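Local coordinates for N-(5'-phosphoribosyl)anthranilate isomerase (Jonesia denitrificans, PDB 4WUI), which probably catalyses the isomerisation of N-(5-phospho-beta-D-ribosyl)anthranilate to 1-(2-carboxyphenylamino)-1-deoxy-D-ribulose 5-phosphate in tryptophan biosynthesis, at residues V187-P190 against A191-A194; D176-S179 against G180-A184; H15-D18 against A19-A23. All coordinates share one frame; numbering follows the deposited sequence. Where two conformers were deposited one is given.

Interaction 1: residues V187-P190 against A191-A194; sequences VKDP and AKIA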
ATOM      1  N   VAL A 187       4.963   3.979  13.952  1.00 14.40           N
ATOM      2  CA  VAL A 187       4.235   3.362  15.048  1.00 13.31           C
ATOM      3  C   VAL A 187       2.748   3.315  14.667  1.00 12.42           C
ATOM      4  O   VAL A 187       2.038   4.324  14.737  1.00 13.10           O
ATOM      5  CB  VAL A 187       4.416   4.104  16.381  1.00 13.57           C
ATOM      6  CG1 VAL A 187       3.756   3.322  17.494  1.00 14.35           C
ATOM      7  CG2 VAL A 187       5.916   4.329  16.671  1.00 13.52           C
ATOM      8  N   LYS A 188       2.277   2.147  14.243  1.00 11.54           N
ATOM      9  CA  LYS A 188       0.869   2.008  13.870  1.00 11.92           C
ATOM     10  C   LYS A 188       0.025   1.922  15.135  1.00 12.65           C
ATOM     11  O   LYS A 188       0.403   1.288  16.126  1.00 14.73           O
ATOM     12  CB  LYS A 188       0.645   0.827  12.943  1.00 11.48           C
ATOM     13  CG  LYS A 188       0.480   1.249  11.496  1.00 10.68           C
ATOM     14  CD  LYS A 188       1.731   1.870  10.913  1.00  9.81           C
ATOM     15  CE  LYS A 188       1.489   2.422   9.524  1.00  9.82           C
ATOM     16  NZ  LYS A 188       2.722   2.981   8.940  1.00  9.56           N
ATOM     17  N   ASP A 189      -1.140   2.559  15.084  0.53 12.25           N
ATOM     18  CA  ASP A 189      -2.048   2.701  16.214  0.53 12.62           C
ATOM     19  C   ASP A 189      -3.222   1.740  16.015  0.53 12.20           C
ATOM     20  O   ASP A 189      -4.014   1.943  15.098  0.53 11.83           O
ATOM     21  CB  ASP A 189      -2.537   4.160  16.226  0.53 13.89           C
ATOM     22  CG  ASP A 189      -3.451   4.477  17.401  0.53 15.64           C
ATOM     23  OD1 ASP A 189      -4.103   3.558  17.928  0.53 16.08           O
ATOM     24  OD2 ASP A 189      -3.521   5.656  17.828  0.53 16.96           O
ATOM     25  N   PRO A 190      -3.368   0.705  16.874  1.00 12.32           N
ATOM     26  CA  PRO A 190      -4.477  -0.238  16.673  1.00 12.33           C
ATOM     27  C   PRO A 190      -5.850   0.422  16.557  1.00 11.90           C
ATOM     28  O   PRO A 190      -6.648  -0.009  15.736  1.00 12.03           O
ATOM     29  CB  PRO A 190      -4.379  -1.133  17.924  1.00 13.46           C
ATOM     30  CG  PRO A 190      -2.903  -1.169  18.214  1.00 13.88           C
ATOM     31  CD  PRO A 190      -2.481   0.273  17.978  1.00 13.34           C
ATOM     32  N   ALA A 191      -6.131   1.424  17.386  1.00 12.35           N
ATOM     33  CA  ALA A 191      -7.448   2.052  17.324  1.00 12.89           C
ATOM     34  C   ALA A 191      -7.680   2.721  15.974  1.00 12.00           C
ATOM     35  O   ALA A 191      -8.802   2.696  15.462  1.00 12.19           O
ATOM     36  CB  ALA A 191      -7.618   3.048  18.453  1.00 14.47           C
ATOM     37  N   LYS A 192      -6.655   3.357  15.423  1.00 11.61           N
ATOM     38  CA  LYS A 192      -6.799   3.988  14.120  1.00 11.34           C
ATOM     39  C   LYS A 192      -6.963   2.958  13.013  1.00 10.21           C
ATOM     40  O   LYS A 192      -7.706   3.200  12.059  1.00 10.20           O
ATOM     41  CB  LYS A 192      -5.645   4.939  13.802  1.00 12.45           C
ATOM     42  CG  LYS A 192      -5.628   6.176  14.686  1.00 14.64           C
ATOM     43  CD  LYS A 192      -4.512   7.100  14.285  1.00 17.02           C
ATOM     44  CE  LYS A 192      -4.504   8.368  15.088  1.00 19.96           C
ATOM     45  NZ  LYS A 192      -3.513   9.316  14.528  1.00 21.75           N
ATOM     46  N   ILE A 193      -6.245   1.838  13.086  1.00  9.80           N
ATOM     47  CA  ILE A 193      -6.438   0.778  12.100  1.00  9.67           C
ATOM     48  C   ILE A 193      -7.870   0.292  12.117  1.00  9.97           C
ATOM     49  O   ILE A 193      -8.510   0.161  11.076  1.00 10.09           O
ATOM     50  CB  ILE A 193      -5.422  -0.381  12.334  1.00 10.11           C
ATOM     51  CG1 ILE A 193      -3.993   0.076  11.959  1.00 10.46           C
ATOM     52  CG2 ILE A 193      -5.810  -1.622  11.546  1.00 11.13           C
ATOM     53  CD1 ILE A 193      -2.916  -0.889  12.418  1.00 11.40           C
ATOM     54  N   ALA A 194      -8.389   0.021  13.312  1.00 10.31           N
ATOM     55  CA  ALA A 194      -9.755  -0.448  13.436  1.00 11.23           C
ATOM     56  C   ALA A 194     -10.742   0.578  12.882  1.00 10.49           C
ATOM     57  O   ALA A 194     -11.689   0.249  12.154  1.00 10.98           O
ATOM     58  CB  ALA A 194     -10.087  -0.781  14.884  1.00 12.44           C
TER
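K192 runs its aliphatic chain across the carboxylate of D189, the residue that caps the start of helix 190-204. With CG anti to the carbonyl carbon (chi1 -68°), the chain heads back past the cap. CB packs 3.6 Å from D189 O, and CG then comes 3.8 Å from D189 OD2, in the one of two deposited D189 conformers described here. CD and CE stay near that oxygen, CE 4.0 Å from D189 OD2, as the two side chains cross at about a right angle. At the tip NZ passes on: it lies 4.9 Å from D189 OD2, too far for a salt bridge, and hydrogen-bonds to the carbonyl of E182. Cut back to alanine, this position would probably leave E182 O without its lysine donor and open a gap beside the D189 carboxylate.

D189 swings CG anti to its own nitrogen (chi1 -177°), bringing OD1 to 3.0 Å from A191 N. This N-cap bond is weak because it is strongly bent, 129° at the hydrogen. The main chain holds better: I193 N donates to D189 O at 3.0 Å, the first i to i+4 bond of the helix, and A194 N to P190 O follows it.

On the inner side I193 CD1 sits 4.0 Å from K188 CB. K188 carries its amine away to E182, S178 and the carbonyls of C9 and G10. The last helix thus begins against helix 14-22, with P190 and I193 on A19, while I193 also meets V181 in the loop after strand 174-177.

Interaction 2: residues D176-S179 against G180-A184; sequences DVSS and GVESA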
ATOM      1  N   ASP A 176      -4.748   2.142   0.155  1.00  8.00           N
ATOM      2  CA  ASP A 176      -3.503   1.957   0.895  1.00  7.95           C
ATOM      3  C   ASP A 176      -3.401   3.079   1.911  1.00  7.88           C
ATOM      4  O   ASP A 176      -3.617   4.242   1.566  1.00  8.95           O
ATOM      5  CB  ASP A 176      -2.331   2.037  -0.096  1.00  9.13           C
ATOM      6  CG  ASP A 176      -0.995   1.604   0.490  1.00 10.33           C
ATOM      7  OD1 ASP A 176      -0.836   0.403   0.753  1.00 11.47           O
ATOM      8  OD2 ASP A 176      -0.092   2.436   0.653  1.00 13.10           O
ATOM      9  N   VAL A 177      -3.041   2.734   3.148  1.00  8.03           N
ATOM     10  CA  VAL A 177      -2.954   3.711   4.239  1.00  9.02           C
ATOM     11  C   VAL A 177      -1.692   3.442   5.034  1.00  8.21           C
ATOM     12  O   VAL A 177      -1.307   2.309   5.247  1.00  8.11           O
ATOM     13  CB  VAL A 177      -4.230   3.633   5.143  1.00 10.53           C
ATOM     14  CG1 VAL A 177      -4.389   2.306   5.826  1.00 10.76           C
ATOM     15  CG2 VAL A 177      -4.320   4.783   6.148  1.00 11.75           C
ATOM     16  N   SER A 178      -1.077   4.518   5.531  1.00  9.09           N
ATOM     17  CA  SER A 178       0.121   4.422   6.350  1.00  9.28           C
ATOM     18  C   SER A 178       0.120   5.531   7.407  1.00  9.13           C
ATOM     19  O   SER A 178      -0.199   5.268   8.564  1.00  9.43           O
ATOM     20  CB  SER A 178       1.388   4.437   5.516  1.00 10.54           C
ATOM     21  OG  SER A 178       2.499   4.347   6.412  1.00 11.86           O
ATOM     22  N   SER A 179       0.470   6.751   7.029  1.00  9.67           N
ATOM     23  CA  SER A 179       0.585   7.805   8.026  1.00 11.12           C
ATOM     24  C   SER A 179      -0.721   8.058   8.765  1.00 10.62           C
ATOM     25  O   SER A 179      -0.718   8.415   9.938  1.00 11.74           O
ATOM     26  CB  SER A 179       1.121   9.077   7.389  1.00 13.59           C
ATOM     27  OG  SER A 179       0.275   9.575   6.398  1.00 15.47           O
ATOM     28  N   GLY A 180      -1.840   7.878   8.077  1.00 10.19           N
ATOM     29  CA  GLY A 180      -3.127   8.162   8.679  1.00 10.72           C
ATOM     30  C   GLY A 180      -3.569   7.203   9.747  1.00 10.38           C
ATOM     31  O   GLY A 180      -4.577   7.470  10.405  1.00 11.96           O
ATOM     32  N   VAL A 181      -2.843   6.103   9.930  1.00  9.68           N
ATOM     33  CA  VAL A 181      -3.139   5.177  11.022  1.00 10.14           C
ATOM     34  C   VAL A 181      -1.980   5.052  12.011  1.00 10.62           C
ATOM     35  O   VAL A 181      -1.881   4.074  12.733  1.00 11.58           O
ATOM     36  CB  VAL A 181      -3.634   3.788  10.533  1.00 10.89           C
ATOM     37  CG1 VAL A 181      -4.987   3.937   9.839  1.00 11.69           C
ATOM     38  CG2 VAL A 181      -2.639   3.089   9.621  1.00 10.68           C
ATOM     39  N   GLU A 182      -1.130   6.071  12.053  1.00 10.57           N
ATOM     40  CA  GLU A 182       0.005   6.130  12.963  1.00 11.10           C
ATOM     41  C   GLU A 182      -0.267   7.022  14.149  1.00 11.94           C
ATOM     42  O   GLU A 182      -0.904   8.048  14.038  1.00 13.28           O
ATOM     43  CB  GLU A 182       1.235   6.687  12.251  1.00 10.75           C
ATOM     44  CG  GLU A 182       1.839   5.670  11.326  1.00 10.57           C
ATOM     45  CD  GLU A 182       3.083   6.111  10.592  1.00 10.72           C
ATOM     46  OE1 GLU A 182       3.327   7.328  10.473  1.00 12.28           O
ATOM     47  OE2 GLU A 182       3.850   5.220  10.138  1.00 11.54           O
ATOM     48  N   SER A 183       0.303   6.648  15.289  1.00 12.35           N
ATOM     49  CA  SER A 183       0.442   7.550  16.420  1.00 13.45           C
ATOM     50  C   SER A 183       1.765   8.326  16.368  1.00 13.80           C
ATOM     51  O   SER A 183       1.889   9.380  16.980  1.00 15.74           O
ATOM     52  CB  SER A 183       0.357   6.773  17.735  1.00 14.83           C
ATOM     53  OG  SER A 183       1.304   5.733  17.794  1.00 15.77           O
ATOM     54  N   ALA A 184       2.748   7.797  15.656  1.00 13.66           N
ATOM     55  CA  ALA A 184       4.035   8.445  15.425  1.00 14.58           C
ATOM     56  C   ALA A 184       4.614   7.739  14.203  1.00 14.79           C
ATOM     57  O   ALA A 184       4.187   6.650  13.864  1.00 14.34           O
ATOM     58  CB  ALA A 184       4.952   8.263  16.651  1.00 15.50           C
TER
HETATM   59  O   HOH W   1      -2.286   7.190   5.382  1.00 12.01           O
HETATM   60  O   HOH W   2      -2.330   9.630  12.041  1.00 38.76           O
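V177 meets V181 at the point where strand 174-177 gives way to a short 3-10 turn. Its CG2, anti to the backbone N, lies 3.8 Å from V181 CG1, and the two valines cross at about a right angle, an apolar contact on the side of the turn that faces helix 190-204.

S178 comes next and works mainly through its backbone. Its carbonyl takes V181 N at 3.1 Å, the donor standing 51° out of the carbonyl plane, as the tight turn imposes; E182 CG packs against the same oxygen, 3.5 Å from S178 O. A water accepts from S178 N at 2.9 Å and from G180 N at 2.8 Å, pinning both N-H groups, while the S178 hydroxyl, besides K188, meets the carbonyl of C9 in a hydrogen bond.

S179 repeats the pattern one residue on: its O accepts from E182 N at 3.2 Å, again from well above the plane. A second water donates to both S179 O and E182 O, each at 2.9 Å. S179 OG hydrogen-bonds a citrate, probably from the crystallisation liquor; its place is consistent with the phosphate site formed in part by this loop in related isomerases. Beyond the turn, the E182 carboxylate has, besides K188, a salt bridge to R38 and a hydrogen bond from G186 N.

On the helix side, V177 and V181 both pack on V8 of strand 5-8 and F196 of helix 190-204, filling the seam between the closing strand pair and the last helix.

Interaction 3: residues H15-D18 against A19-A23; sequences HAID and AAQAA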
ATOM      1  N   HIS A  15       2.378  -5.680  17.601  1.00 11.02           N
ATOM      2  CA  HIS A  15       1.224  -4.987  18.147  1.00 11.68           C
ATOM      3  C   HIS A  15       0.340  -4.465  16.995  1.00 11.34           C
ATOM      4  O   HIS A  15      -0.888  -4.549  17.049  1.00 11.98           O
ATOM      5  CB  HIS A  15       1.755  -3.836  19.006  1.00 13.17           C
ATOM      6  CG  HIS A  15       0.739  -3.192  19.866  1.00 15.29           C
ATOM      7  ND1 HIS A  15       0.331  -1.874  19.755  1.00 16.87           N
ATOM      8  CD2 HIS A  15       0.079  -3.697  20.929  1.00 17.66           C
ATOM      9  CE1 HIS A  15      -0.546  -1.605  20.713  1.00 17.91           C
ATOM     10  NE2 HIS A  15      -0.732  -2.701  21.411  1.00 19.22           N
ATOM     11  N   ALA A  16       0.970  -3.940  15.952  1.00 10.38           N
ATOM     12  CA  ALA A  16       0.254  -3.462  14.765  1.00 10.02           C
ATOM     13  C   ALA A  16      -0.277  -4.607  13.912  1.00  9.85           C
ATOM     14  O   ALA A  16      -1.401  -4.523  13.417  1.00 10.29           O
ATOM     15  CB  ALA A  16       1.145  -2.552  13.969  1.00 10.51           C
ATOM     16  N   ILE A  17       0.506  -5.660  13.731  1.00  9.83           N
ATOM     17  CA  ILE A  17       0.042  -6.818  12.978  1.00  9.99           C
ATOM     18  C   ILE A  17      -1.213  -7.383  13.616  1.00 10.46           C
ATOM     19  O   ILE A  17      -2.166  -7.724  12.887  1.00 10.27           O
ATOM     20  CB  ILE A  17       1.137  -7.900  12.843  1.00 10.59           C
ATOM     21  CG1 ILE A  17       2.277  -7.379  11.936  1.00 11.20           C
ATOM     22  CG2 ILE A  17       0.561  -9.200  12.295  1.00 11.02           C
ATOM     23  CD1 ILE A  17       3.461  -8.311  11.823  1.00 11.53           C
ATOM     24  N   ASP A  18      -1.242  -7.492  14.947  1.00 11.15           N
ATOM     25  CA  ASP A  18      -2.410  -8.021  15.611  1.00 12.16           C
ATOM     26  C   ASP A  18      -3.650  -7.193  15.288  1.00 11.64           C
ATOM     27  O   ASP A  18      -4.742  -7.749  15.062  1.00 12.06           O
ATOM     28  CB  ASP A  18      -2.195  -8.019  17.140  1.00 14.05           C
ATOM     29  CG  ASP A  18      -1.237  -9.083  17.617  1.00 17.03           C
ATOM     30  OD1 ASP A  18      -0.941 -10.001  16.834  1.00 18.22           O
ATOM     31  OD2 ASP A  18      -0.794  -8.990  18.783  1.00 18.76           O
ATOM     32  N   ALA A  19      -3.512  -5.872  15.274  1.00 11.39           N
ATOM     33  CA  ALA A  19      -4.649  -5.006  14.949  1.00 11.51           C
ATOM     34  C   ALA A  19      -5.082  -5.200  13.500  1.00 10.82           C
ATOM     35  O   ALA A  19      -6.279  -5.201  13.186  1.00 11.44           O
ATOM     36  CB  ALA A  19      -4.292  -3.561  15.216  1.00 12.46           C
ATOM     37  N   ALA A  20      -4.126  -5.322  12.598  1.00 10.44           N
ATOM     38  CA  ALA A  20      -4.442  -5.533  11.194  1.00 10.24           C
ATOM     39  C   ALA A  20      -5.177  -6.871  10.985  1.00 10.08           C
ATOM     40  O   ALA A  20      -6.131  -6.942  10.200  1.00 10.63           O
ATOM     41  CB  ALA A  20      -3.167  -5.471  10.388  1.00 10.94           C
ATOM     42  N   GLN A  21      -4.753  -7.937  11.687  0.55 10.34           N
ATOM     43  CA  GLN A  21      -5.424  -9.240  11.593  0.55 10.73           C
ATOM     44  C   GLN A  21      -6.824  -9.143  12.196  0.55 10.88           C
ATOM     45  O   GLN A  21      -7.767  -9.732  11.677  0.55 11.32           O
ATOM     46  CB  GLN A  21      -4.632 -10.362  12.302  0.55 11.02           C
ATOM     47  CG  GLN A  21      -3.218 -10.701  11.720  0.55 10.97           C
ATOM     48  CD  GLN A  21      -3.109 -11.845  10.664  0.55 10.13           C
ATOM     49  OE1 GLN A  21      -2.002 -12.347  10.451  0.55 10.46           O
ATOM     50  NE2 GLN A  21      -4.193 -12.197   9.969  0.55 10.22           N
ATOM     51  N   ALA A  22      -6.967  -8.438  13.318  1.00 11.02           N
ATOM     52  CA  ALA A  22      -8.265  -8.320  13.969  1.00 11.81           C
ATOM     53  C   ALA A  22      -9.267  -7.557  13.100  1.00 11.44           C
ATOM     54  O   ALA A  22     -10.465  -7.812  13.174  1.00 12.97           O
ATOM     55  CB  ALA A  22      -8.127  -7.664  15.332  1.00 12.70           C
ATOM     56  N   ALA A  23      -8.780  -6.612  12.312  1.00 10.69           N
ATOM     57  CA  ALA A  23      -9.615  -5.819  11.403  1.00 11.04           C
ATOM     58  C   ALA A  23      -9.786  -6.513  10.045  1.00 10.42           C
ATOM     59  O   ALA A  23     -10.476  -5.996   9.180  1.00 11.75           O
ATOM     60  CB  ALA A  23      -8.997  -4.468  11.195  1.00 11.83           C
TER
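The flat groups that meet between A16-D18 and A20-A22 are peptide units, each offering its carbonyl to the N-H four residues on: A20 N lies 3.0 Å from A16 O, Q21 N 2.9 Å from I17 O and A22 N 2.9 Å from D18 O. The bond from A19 N to H15 O is long and weak. H15 points its CB away from A19-A23, and its imidazole instead receives P190 CG over one face, offset toward CE1.

Side chains add one notable pair: I17 and Q21 lie side by side, pointing the same way. I17 CG2, anti to its own nitrogen, stands 4.1 Å from Q21 CG, and that methylene also covers I17 O at 3.4 Å. The Q21 chain then bends at chi2 (-93° in the conformer described), carrying its amide off to D53, where OE1 accepts from the backbone N.

This is the helix of the beta-alpha-beta unit joining strands 5-8 and 27-32. A20 and I17 pack inward on I28 and F30 of strand 27-32; on another side, A19 and A23 meet P190, I193 and V197 of helix 190-204.

In the fold
From the N terminus, interaction 3 comes first, on the helix after strand 5-8; interaction 2 starts in the end of the last barrel strand, 174-177, and runs into the loop after it, and interaction 1 begins a few residues later. Each spans a continuous stretch, closing helical or 3-10 turns, so they run in series and none nests in or crosses another. Interaction 1 is the middle piece, touching both others: polar contacts such as K188 to E182 join it to interaction 2, and apolar packing such as K188 on A16 joins it to interaction 3. Interactions 2 and 3 do not touch, their nearest atoms about 7 Å apart. Between them they tie the first and last helices together where strands 5-8 and 174-177 close the TIM barrel.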